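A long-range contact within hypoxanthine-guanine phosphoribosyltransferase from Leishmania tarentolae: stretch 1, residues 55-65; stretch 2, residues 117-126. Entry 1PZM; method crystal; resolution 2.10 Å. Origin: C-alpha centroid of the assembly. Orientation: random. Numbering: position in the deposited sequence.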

ATOM      1  N   ALA A  55      13.393  -5.972  16.024  1.00 43.66           N
ATOM      2  CA  ALA A  55      12.807  -6.791  14.951  1.00 43.16           C
ATOM      3  C   ALA A  55      11.923  -7.926  15.479  1.00 44.89           C
ATOM      4  O   ALA A  55      10.943  -8.283  14.838  1.00 45.36           O
ATOM      5  CB  ALA A  55      13.914  -7.358  14.032  1.00 44.45           C
ATOM      6  N   ASP A  56      12.253  -8.513  16.634  1.00 47.20           N
ATOM      7  CA  ASP A  56      11.405  -9.584  17.207  1.00 48.44           C
ATOM      8  C   ASP A  56      10.207  -9.092  17.986  1.00 47.10           C
ATOM      9  O   ASP A  56       9.316  -9.873  18.312  1.00 47.75           O
ATOM     10  CB  ASP A  56      12.192 -10.508  18.128  1.00 51.75           C
ATOM     11  CG  ASP A  56      12.752 -11.712  17.410  1.00 56.33           C
ATOM     12  OD1 ASP A  56      12.054 -12.348  16.551  1.00 57.38           O
ATOM     13  OD2 ASP A  56      13.910 -12.093  17.672  1.00 63.18           O
ATOM     14  N   ASN A  57      10.221  -7.810  18.332  1.00 45.22           N
ATOM     15  CA  ASN A  57       9.150  -7.180  19.104  1.00 43.87           C
ATOM     16  C   ASN A  57       8.962  -5.772  18.536  1.00 40.50           C
ATOM     17  O   ASN A  57       9.332  -4.775  19.159  1.00 40.98           O
ATOM     18  CB  ASN A  57       9.516  -7.205  20.604  1.00 46.87           C
ATOM     19  CG  ASN A  57       8.518  -6.485  21.498  1.00 47.28           C
ATOM     20  OD1 ASN A  57       7.301  -6.607  21.347  1.00 49.69           O
ATOM     21  ND2 ASN A  57       9.043  -5.721  22.447  1.00 52.31           N
ATOM     22  N   PRO A  58       8.439  -5.704  17.310  1.00 37.10           N
ATOM     23  CA  PRO A  58       8.363  -4.446  16.556  1.00 34.13           C
ATOM     24  C   PRO A  58       7.040  -3.735  16.770  1.00 32.06           C
ATOM     25  O   PRO A  58       6.235  -4.254  17.514  1.00 32.41           O
ATOM     26  CB  PRO A  58       8.420  -4.944  15.107  1.00 33.06           C
ATOM     27  CG  PRO A  58       7.690  -6.242  15.183  1.00 34.25           C
ATOM     28  CD  PRO A  58       7.914  -6.829  16.525  1.00 36.29           C
ATOM     29  N   LEU A  59       6.841  -2.571  16.145  1.00 30.98           N
ATOM     30  CA  LEU A  59       5.499  -1.970  15.990  1.00 28.75           C
ATOM     31  C   LEU A  59       4.860  -2.589  14.782  1.00 28.24           C
ATOM     32  O   LEU A  59       5.409  -2.495  13.661  1.00 25.69           O
ATOM     33  CB  LEU A  59       5.604  -0.492  15.678  1.00 27.63           C
ATOM     34  CG  LEU A  59       4.313   0.324  15.627  1.00 27.15           C
ATOM     35  CD1 LEU A  59       3.493   0.103  16.866  1.00 25.51           C
ATOM     36  CD2 LEU A  59       4.717   1.820  15.514  1.00 28.80           C
ATOM     37  N   TYR A  60       3.726  -3.235  15.012  1.00 27.78           N
ATOM     38  CA  TYR A  60       2.936  -3.782  13.934  1.00 28.95           C
ATOM     39  C   TYR A  60       2.020  -2.715  13.415  1.00 27.67           C
ATOM     40  O   TYR A  60       1.150  -2.240  14.168  1.00 26.15           O
ATOM     41  CB  TYR A  60       2.093  -4.956  14.426  1.00 29.41           C
ATOM     42  CG  TYR A  60       2.875  -6.239  14.511  1.00 32.65           C
ATOM     43  CD1 TYR A  60       3.713  -6.503  15.611  1.00 35.57           C
ATOM     44  CD2 TYR A  60       2.759  -7.222  13.500  1.00 35.76           C
ATOM     45  CE1 TYR A  60       4.414  -7.748  15.677  1.00 40.74           C
ATOM     46  CE2 TYR A  60       3.458  -8.451  13.565  1.00 36.92           C
ATOM     47  CZ  TYR A  60       4.270  -8.682  14.658  1.00 38.37           C
ATOM     48  OH  TYR A  60       4.943  -9.845  14.739  1.00 44.91           O
ATOM     49  N   LEU A  61       2.168  -2.377  12.132  1.00 25.38           N
ATOM     50  CA  LEU A  61       1.221  -1.440  11.506  1.00 24.75           C
ATOM     51  C   LEU A  61       0.134  -2.303  10.871  1.00 25.52           C
ATOM     52  O   LEU A  61       0.443  -3.173  10.024  1.00 23.85           O
ATOM     53  CB  LEU A  61       1.923  -0.581  10.443  1.00 23.60           C
ATOM     54  CG  LEU A  61       3.049   0.372  10.928  1.00 22.18           C
ATOM     55  CD1 LEU A  61       3.731   1.049   9.753  1.00 18.43           C
ATOM     56  CD2 LEU A  61       2.519   1.404  11.911  1.00 19.99           C
ATOM     57  N   LEU A  62      -1.111  -2.085  11.306  1.00 24.34           N
ATOM     58  CA  LEU A  62      -2.284  -2.784  10.784  1.00 25.91           C
ATOM     59  C   LEU A  62      -3.007  -1.893   9.770  1.00 25.46           C
ATOM     60  O   LEU A  62      -3.796  -0.967  10.156  1.00 22.62           O
ATOM     61  CB  LEU A  62      -3.218  -3.255  11.948  1.00 26.61           C
ATOM     62  CG  LEU A  62      -2.777  -4.614  12.569  1.00 30.36           C
ATOM     63  CD1 LEU A  62      -1.235  -4.820  12.889  1.00 31.48           C
ATOM     64  CD2 LEU A  62      -3.571  -4.889  13.839  1.00 32.58           C
ATOM     65  N   CYS A  63      -2.718  -2.152   8.484  1.00 23.92           N
ATOM     66  CA  CYS A  63      -3.235  -1.290   7.420  1.00 24.23           C
ATOM     67  C   CYS A  63      -4.708  -1.615   7.065  1.00 24.65           C
ATOM     68  O   CYS A  63      -5.031  -2.737   6.675  1.00 24.83           O
ATOM     69  CB  CYS A  63      -2.341  -1.382   6.175  1.00 25.07           C
ATOM     70  SG  CYS A  63      -3.059  -0.693   4.687  1.00 24.10           S
ATOM     71  N   VAL A  64      -5.603  -0.642   7.249  1.00 24.49           N
ATOM     72  CA  VAL A  64      -7.010  -0.884   6.976  1.00 24.16           C
ATOM     73  C   VAL A  64      -7.265  -0.647   5.486  1.00 23.65           C
ATOM     74  O   VAL A  64      -7.336   0.480   5.032  1.00 23.56           O
ATOM     75  CB  VAL A  64      -7.953  -0.031   7.837  1.00 24.69           C
ATOM     76  CG1 VAL A  64      -9.453  -0.431   7.566  1.00 24.73           C
ATOM     77  CG2 VAL A  64      -7.646  -0.214   9.329  1.00 25.40           C
ATOM     78  N   LEU A  65      -7.354  -1.724   4.711  1.00 23.49           N
ATOM     79  CA  LEU A  65      -7.659  -1.659   3.296  1.00 24.70           C
ATOM     80  C   LEU A  65      -9.100  -1.180   2.980  1.00 25.39           C
ATOM     81  O   LEU A  65     -10.024  -1.474   3.741  1.00 26.24           O
ATOM     82  CB  LEU A  65      -7.491  -3.076   2.734  1.00 25.11           C
ATOM     83  CG  LEU A  65      -5.996  -3.438   2.741  1.00 26.56           C
ATOM     84  CD1 LEU A  65      -5.834  -4.835   2.216  1.00 30.64           C
ATOM     85  CD2 LEU A  65      -5.147  -2.485   1.898  1.00 24.16           C
ATOM     86  N   GLU A 117      -0.855 -11.470  19.613  1.00 50.03           N
ATOM     87  CA  GLU A 117      -0.909 -11.641  21.052  1.00 51.49           C
ATOM     88  C   GLU A 117       0.426 -11.249  21.637  1.00 51.01           C
ATOM     89  O   GLU A 117       1.475 -11.649  21.118  1.00 50.39           O
ATOM     90  CB  GLU A 117      -1.233 -13.089  21.421  1.00 54.06           C
ATOM     91  CG  GLU A 117      -1.125 -13.399  22.913  1.00 56.90           C
ATOM     92  CD  GLU A 117      -1.611 -14.796  23.283  1.00 60.45           C
ATOM     93  OE1 GLU A 117      -1.293 -15.781  22.570  1.00 61.18           O
ATOM     94  OE2 GLU A 117      -2.308 -14.910  24.310  1.00 62.72           O
ATOM     95  N   ASN A 118       0.388 -10.447  22.700  1.00 50.25           N
ATOM     96  CA  ASN A 118       1.604  -9.950  23.327  1.00 50.08           C
ATOM     97  C   ASN A 118       2.441  -8.998  22.422  1.00 46.95           C
ATOM     98  O   ASN A 118       3.574  -8.668  22.769  1.00 47.56           O
ATOM     99  N   ARG A 119       1.879  -8.541  21.303  1.00 43.53           N
ATOM    100  CA  ARG A 119       2.595  -7.624  20.381  1.00 41.58           C
ATOM    101  C   ARG A 119       2.083  -6.188  20.462  1.00 39.69           C
ATOM    102  O   ARG A 119       0.939  -5.946  20.903  1.00 40.20           O
ATOM    103  CB  ARG A 119       2.488  -8.115  18.914  1.00 39.75           C
ATOM    104  CG  ARG A 119       2.994  -9.525  18.686  1.00 41.42           C
ATOM    105  CD  ARG A 119       4.412  -9.735  19.134  1.00 44.70           C
ATOM    106  NE  ARG A 119       4.838 -11.083  18.816  1.00 54.64           N
ATOM    107  CZ  ARG A 119       5.946 -11.654  19.263  1.00 58.12           C
ATOM    108  NH1 ARG A 119       6.761 -10.989  20.076  1.00 58.57           N
ATOM    109  NH2 ARG A 119       6.232 -12.901  18.896  1.00 59.35           N
ATOM    110  N   HIS A 120       2.914  -5.239  20.046  1.00 37.81           N
ATOM    111  CA  HIS A 120       2.525  -3.828  20.038  1.00 35.89           C
ATOM    112  C   HIS A 120       1.903  -3.530  18.684  1.00 34.40           C
ATOM    113  O   HIS A 120       2.558  -3.673  17.635  1.00 32.14           O
ATOM    114  CB  HIS A 120       3.725  -2.933  20.305  1.00 35.44           C
ATOM    115  CG  HIS A 120       4.297  -3.098  21.677  1.00 38.14           C
ATOM    116  ND1 HIS A 120       3.621  -2.689  22.816  1.00 38.85           N
ATOM    117  CD2 HIS A 120       5.467  -3.635  22.103  1.00 37.58           C
ATOM    118  CE1 HIS A 120       4.356  -2.959  23.880  1.00 38.88           C
ATOM    119  NE2 HIS A 120       5.477  -3.536  23.480  1.00 40.36           N
ATOM    120  N   ILE A 121       0.612  -3.208  18.680  1.00 34.06           N
ATOM    121  CA  ILE A 121      -0.056  -3.020  17.390  1.00 32.10           C
ATOM    122  C   ILE A 121      -0.662  -1.624  17.224  1.00 31.19           C
ATOM    123  O   ILE A 121      -1.081  -0.981  18.190  1.00 30.04           O
ATOM    124  CB  ILE A 121      -1.129  -4.109  17.139  1.00 33.67           C
ATOM    125  CG1 ILE A 121      -2.276  -3.968  18.108  1.00 31.04           C
ATOM    126  CG2 ILE A 121      -0.544  -5.548  17.157  1.00 31.60           C
ATOM    127  CD1 ILE A 121      -3.404  -4.933  17.771  1.00 35.43           C
ATOM    128  N   MET A 122      -0.680  -1.172  15.974  1.00 29.85           N
ATOM    129  CA  MET A 122      -1.158   0.153  15.638  1.00 28.87           C
ATOM    130  C   MET A 122      -2.067   0.077  14.425  1.00 27.85           C
ATOM    131  O   MET A 122      -1.618  -0.319  13.292  1.00 25.61           O
ATOM    132  CB  MET A 122       0.009   1.077  15.307  1.00 28.86           C
ATOM    133  CG  MET A 122      -0.482   2.513  15.034  1.00 31.91           C
ATOM    134  SD  MET A 122       0.818   3.719  14.968  1.00 39.39           S
ATOM    135  CE  MET A 122       1.164   3.781  16.823  1.00 30.54           C
ATOM    136  N   LEU A 123      -3.329   0.455  14.630  1.00 24.94           N
ATOM    137  CA  LEU A 123      -4.284   0.481  13.525  1.00 23.55           C
ATOM    138  C   LEU A 123      -4.042   1.736  12.723  1.00 24.01           C
ATOM    139  O   LEU A 123      -3.921   2.857  13.304  1.00 23.23           O
ATOM    140  CB  LEU A 123      -5.738   0.469  14.025  1.00 24.80           C
ATOM    141  CG  LEU A 123      -6.249  -0.865  14.578  1.00 25.01           C
ATOM    142  CD1 LEU A 123      -7.527  -0.677  15.360  1.00 27.97           C
ATOM    143  CD2 LEU A 123      -6.445  -1.851  13.431  1.00 28.88           C
ATOM    144  N   VAL A 124      -3.985   1.566  11.392  1.00 23.84           N
ATOM    145  CA  VAL A 124      -3.612   2.654  10.498  1.00 23.18           C
ATOM    146  C   VAL A 124      -4.817   2.935   9.593  1.00 24.09           C
ATOM    147  O   VAL A 124      -5.254   2.088   8.844  1.00 19.91           O
ATOM    148  CB  VAL A 124      -2.365   2.320   9.612  1.00 22.70           C
ATOM    149  CG1 VAL A 124      -2.103   3.489   8.632  1.00 20.33           C
ATOM    150  CG2 VAL A 124      -1.118   2.054  10.483  1.00 22.85           C
ATOM    151  N   GLU A 125      -5.365   4.145   9.709  1.00 25.18           N
ATOM    152  CA  GLU A 125      -6.584   4.489   8.982  1.00 27.34           C
ATOM    153  C   GLU A 125      -6.379   5.724   8.129  1.00 26.78           C
ATOM    154  O   GLU A 125      -5.666   6.668   8.536  1.00 26.08           O
ATOM    155  CB  GLU A 125      -7.668   4.837   9.985  1.00 29.14           C
ATOM    156  CG  GLU A 125      -8.292   3.683  10.680  1.00 34.00           C
ATOM    157  CD  GLU A 125      -9.620   3.319  10.063  1.00 42.02           C
ATOM    158  OE1 GLU A 125      -9.673   3.029   8.835  1.00 44.32           O
ATOM    159  OE2 GLU A 125     -10.624   3.369  10.828  1.00 48.79           O
ATOM    160  N   ASP A 126      -7.061   5.777   6.992  1.00 26.53           N
ATOM    161  CA  ASP A 126      -6.976   6.999   6.189  1.00 27.09           C
ATOM    162  C   ASP A 126      -7.835   8.133   6.768  1.00 27.10           C
ATOM    163  O   ASP A 126      -7.360   9.274   6.921  1.00 27.79           O
ATOM    164  CB  ASP A 126      -7.351   6.738   4.736  1.00 27.24           C
ATOM    165  CG  ASP A 126      -8.598   5.925   4.591  1.00 27.72           C
ATOM    166  OD1 ASP A 126      -9.255   5.557   5.581  1.00 27.63           O
ATOM    167  OD2 ASP A 126      -9.036   5.604   3.473  1.00 36.47           O
TER
HETATM  168  O   HOH W   1       5.389  -6.098  19.464  1.00 36.16           O
HETATM  169  O   HOH W   2       7.561  -4.019  24.855  1.00 40.29           O
HETATM  170  O   HOH W   3      -9.502   2.484   5.369  1.00 53.27           O

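Two strands far apart in sequence, one running through Tyr60 to Cys63 and the other through Ile121 to Val124, lie side by side in parallel, their N-to-C directions differing by 28° and their axes approaching to 4.6 Å. The backbone register is regular: Tyr60 pairs with Ile121 (CA to CA 4.6 Å), Leu61 with Met122 (CA to CA 5.0 Å), Leu62 with Leu123 (CA to CA 4.7 Å) and Cys63 with Val124 (CA to CA 5.0 Å). Five hydrogen bonds hold this register in the staggered pattern of a parallel sheet, in which alternate residues of each strand supply both N and O. Tyr60 N donates to His120 O (2.9 Å), and Met122 N donates back to Tyr60 O (2.8 Å). Leu62 repeats the arrangement two residues along: its N reaches Met122 O at 2.7 Å and almost straight, with an angle of 175° at the hydrogen, while Val124 N donates to Leu62 O (2.8 Å). The last bond, Val64 N to Val124 O, is longer at 3.2 Å. Between these bonds, CA-H groups also approach carbonyls, as in Ile121 CA to Tyr60 O and Leu61 CA to Met122 O, both 3.5 Å.

Because side chains alternate along each strand, the pairs sort onto two faces. One carries Leu59, Leu61 and Cys63 with His120, Met122 and Val124. Here the branched ends lean across: Leu59 CD1 packs on Met122 CB (3.9 Å), and Leu61 CD2 lies 4.2 Å from Met122 SD and 4.0 Å from Val124 CG2, so one methyl touches two residues of the neighbouring strand. Cys63 adds little, its side chain staying out of contact range of the other stretch. The other face carries Tyr60 and Leu62 with Ile121 and Leu123. Tyr60 CB meets Ile121 CG2 at 3.8 Å; Leu62 CD2 meets Ile121 CD1 at 3.9 Å, and Leu62 CB meets Leu123 CD2 at 3.8 Å. These residues are buried, and their apolar contacts flank the backbone ladder.

Ahead of the ladder, polar groups and water take over. Arg119 lays its aliphatic part by the tyrosine ring, CG to Tyr60 CE1 3.8 Å. Its NH1 comes within 3.3 Å of Asp56 O, but the angle is too poor for a hydrogen bond. Asn57 OD1 lies 3.6 Å from His120 CD2, and two waters link these residues. The first donates to Asn57 OD1 (2.7 Å from its O) and to Pro58 O (2.8 Å from its O) and accepts from His120 N (2.7 Å to its O), bridging the two stretches just ahead of the first direct hydrogen bond, Tyr60 N to His120 O. The second lies with its O 2.5 Å from His120 NE2 and accepts a weak bond from Asn57 ND2 (3.3 Å to its O). At the far end, Glu125 OE1 approaches Val64 CB (3.6 Å), and a third water donates hydrogen bonds to Val64 O and Asp126 OD1, its O lying 3.0 Å and 3.1 Å from these atoms.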